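Local atomic coordinates of MmeI (Methylophilus methylotrophus, PDB entry 5HR4), a protein that recognises and cuts DNA as a Type IIL restriction-modification enzyme and probably also methylates the amino group of adenine, with S-adenosyl-L-methionine as methyl donor. Residues F195-F198 / A199-T202. Numbering follows the deposited sequence.
Sequences FCLF and AEDT. With CA (calcium ion), chain G.
T202 OG1 lies 3.8 Å above one face of the F198 ring, offset toward the rim. T202 OG1 also gives a weak hydrogen bond of 3.4 Å to F198 O, and D201 N makes a second weak bond to that same carbonyl oxygen. The F198 ring reaches the hydroxyl because CG stands anti to the backbone N (chi1 172°). One turn earlier the bonding is helical: A199 N donates to F195 O at 2.8 Å, and E200 N to C196 O at 3.1 Å. The A199 methyl, CB, meets F195 CE1 at 4.0 Å. E200 extends alongside L197, with E200 OE2 4.1 Å from L197 CD2. D201, the residue after E200 and in loop or turn geometry, turns its carboxylate to calcium, both D201 OD1 and D201 OD2 binding the ion at 2.4 Å. Farther out, the F198 side chain also touches L428 and Q432 of helix 416-440, while T202 lies against H431 and M435. Replacing F198 by an alanine would probably leave a gap beside L428 and deprive T202 OG1 of the ring beneath it. E200 OE1 accepts a hydrogen bond from Q211 N, and D201 OD2 one from W287 N, which helps fix the carboxylate. D201, in the helicase spacer region, thus gives the calcium site a bidentate carboxylate; Q158 OE1, the carbonyl oxygens of C283 and L285, and a water supply the other ligands.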
ATOM      1  N   PHE A 195      14.962  -7.075 -24.504  1.00 34.15           N
ATOM      2  CA  PHE A 195      16.325  -6.606 -24.716  1.00 32.76           C
ATOM      3  C   PHE A 195      16.575  -6.347 -26.191  1.00 29.40           C
ATOM      4  O   PHE A 195      17.210  -5.357 -26.557  1.00 34.15           O
ATOM      5  CB  PHE A 195      17.321  -7.618 -24.162  1.00 30.23           C
ATOM      6  CG  PHE A 195      18.747  -7.303 -24.491  1.00 30.06           C
ATOM      7  CD1 PHE A 195      19.293  -7.684 -25.702  1.00 26.46           C
ATOM      8  CD2 PHE A 195      19.544  -6.642 -23.580  1.00 28.95           C
ATOM      9  CE1 PHE A 195      20.588  -7.398 -26.010  1.00 32.02           C
ATOM     10  CE2 PHE A 195      20.856  -6.355 -23.877  1.00 33.30           C
ATOM     11  CZ  PHE A 195      21.383  -6.733 -25.096  1.00 34.49           C
ATOM     12  N   CYS A 196      16.078  -7.216 -27.060  1.00 30.84           N
ATOM     13  CA  CYS A 196      16.280  -6.969 -28.481  1.00 34.97           C
ATOM     14  C   CYS A 196      15.584  -5.683 -28.921  1.00 33.86           C
ATOM     15  O   CYS A 196      16.137  -4.923 -29.724  1.00 27.76           O
ATOM     16  CB  CYS A 196      15.811  -8.172 -29.298  1.00 30.71           C
ATOM     17  SG  CYS A 196      16.901  -9.604 -29.118  1.00 36.88           S
ATOM     18  N   LEU A 197      14.378  -5.411 -28.403  1.00 30.12           N
ATOM     19  CA  LEU A 197      13.687  -4.194 -28.819  1.00 31.27           C
ATOM     20  C   LEU A 197      14.464  -2.961 -28.386  1.00 29.81           C
ATOM     21  O   LEU A 197      14.623  -2.015 -29.161  1.00 29.36           O
ATOM     22  CB  LEU A 197      12.264  -4.166 -28.268  1.00 30.65           C
ATOM     23  CG  LEU A 197      11.364  -5.243 -28.865  1.00 33.37           C
ATOM     24  CD1 LEU A 197      10.115  -5.372 -28.052  1.00 33.10           C
ATOM     25  CD2 LEU A 197      11.030  -4.912 -30.303  1.00 33.85           C
ATOM     26  N   PHE A 198      15.001  -2.979 -27.169  1.00 29.62           N
ATOM     27  CA  PHE A 198      15.837  -1.878 -26.712  1.00 32.95           C
ATOM     28  C   PHE A 198      17.134  -1.787 -27.518  1.00 33.24           C
ATOM     29  O   PHE A 198      17.621  -0.683 -27.807  1.00 28.85           O
ATOM     30  CB  PHE A 198      16.130  -2.054 -25.222  1.00 30.87           C
ATOM     31  CG  PHE A 198      17.131  -1.078 -24.678  1.00 29.36           C
ATOM     32  CD1 PHE A 198      16.735   0.202 -24.306  1.00 31.81           C
ATOM     33  CD2 PHE A 198      18.470  -1.436 -24.537  1.00 25.25           C
ATOM     34  CE1 PHE A 198      17.655   1.116 -23.777  1.00 24.53           C
ATOM     35  CE2 PHE A 198      19.392  -0.542 -24.017  1.00 31.02           C
ATOM     36  CZ  PHE A 198      18.985   0.747 -23.637  1.00 28.75           C
ATOM     37  N   ALA A 199      17.697  -2.937 -27.904  1.00 27.34           N
ATOM     38  CA  ALA A 199      19.039  -2.949 -28.472  1.00 28.89           C
ATOM     39  C   ALA A 199      19.071  -2.365 -29.877  1.00 35.37           C
ATOM     40  O   ALA A 199      20.045  -1.694 -30.246  1.00 39.53           O
ATOM     41  CB  ALA A 199      19.607  -4.368 -28.478  1.00 35.13           C
ATOM     42  N   GLU A 200      18.042  -2.616 -30.693  1.00 32.17           N
ATOM     43  CA  GLU A 200      18.111  -2.108 -32.061  1.00 36.83           C
ATOM     44  C   GLU A 200      17.892  -0.598 -32.121  1.00 41.73           C
ATOM     45  O   GLU A 200      18.282   0.036 -33.111  1.00 40.51           O
ATOM     46  CB  GLU A 200      17.112  -2.822 -32.967  1.00 33.75           C
ATOM     47  CG  GLU A 200      15.654  -2.610 -32.630  1.00 39.76           C
ATOM     48  CD  GLU A 200      14.752  -3.409 -33.574  1.00 48.32           C
ATOM     49  OE1 GLU A 200      15.270  -3.795 -34.653  1.00 45.22           O
ATOM     50  OE2 GLU A 200      13.550  -3.644 -33.253  1.00 48.10           O
ATOM     51  N   ASP A 201      17.302  -0.018 -31.076  1.00 37.04           N
ATOM     52  CA  ASP A 201      17.022   1.407 -30.990  1.00 36.99           C
ATOM     53  C   ASP A 201      18.138   2.171 -30.293  1.00 43.09           C
ATOM     54  O   ASP A 201      18.023   3.382 -30.069  1.00 42.78           O
ATOM     55  CB  ASP A 201      15.700   1.625 -30.259  1.00 32.83           C
ATOM     56  CG  ASP A 201      14.526   1.330 -31.126  1.00 34.07           C
ATOM     57  OD1 ASP A 201      14.762   1.220 -32.355  1.00 35.34           O
ATOM     58  OD2 ASP A 201      13.395   1.221 -30.591  1.00 32.01           O
ATOM     59  N   THR A 202      19.189   1.480 -29.927  1.00 41.46           N
ATOM     60  CA  THR A 202      20.398   2.058 -29.390  1.00 40.38           C
ATOM     61  C   THR A 202      21.533   1.543 -30.275  1.00 45.43           C
ATOM     62  O   THR A 202      21.301   1.003 -31.370  1.00 47.52           O
ATOM     63  CB  THR A 202      20.513   1.689 -27.909  1.00 42.97           C
ATOM     64  OG1 THR A 202      19.326   2.145 -27.230  1.00 33.75           O
ATOM     65  CG2 THR A 202      21.717   2.362 -27.285  1.00 43.76           C
TER
HETATM   66 CA    CA G1001      12.439   0.657 -32.759  1.00 39.08          CA
HETATM   67  O   HOH W   1      13.354  -0.453 -34.688  1.00 36.75           O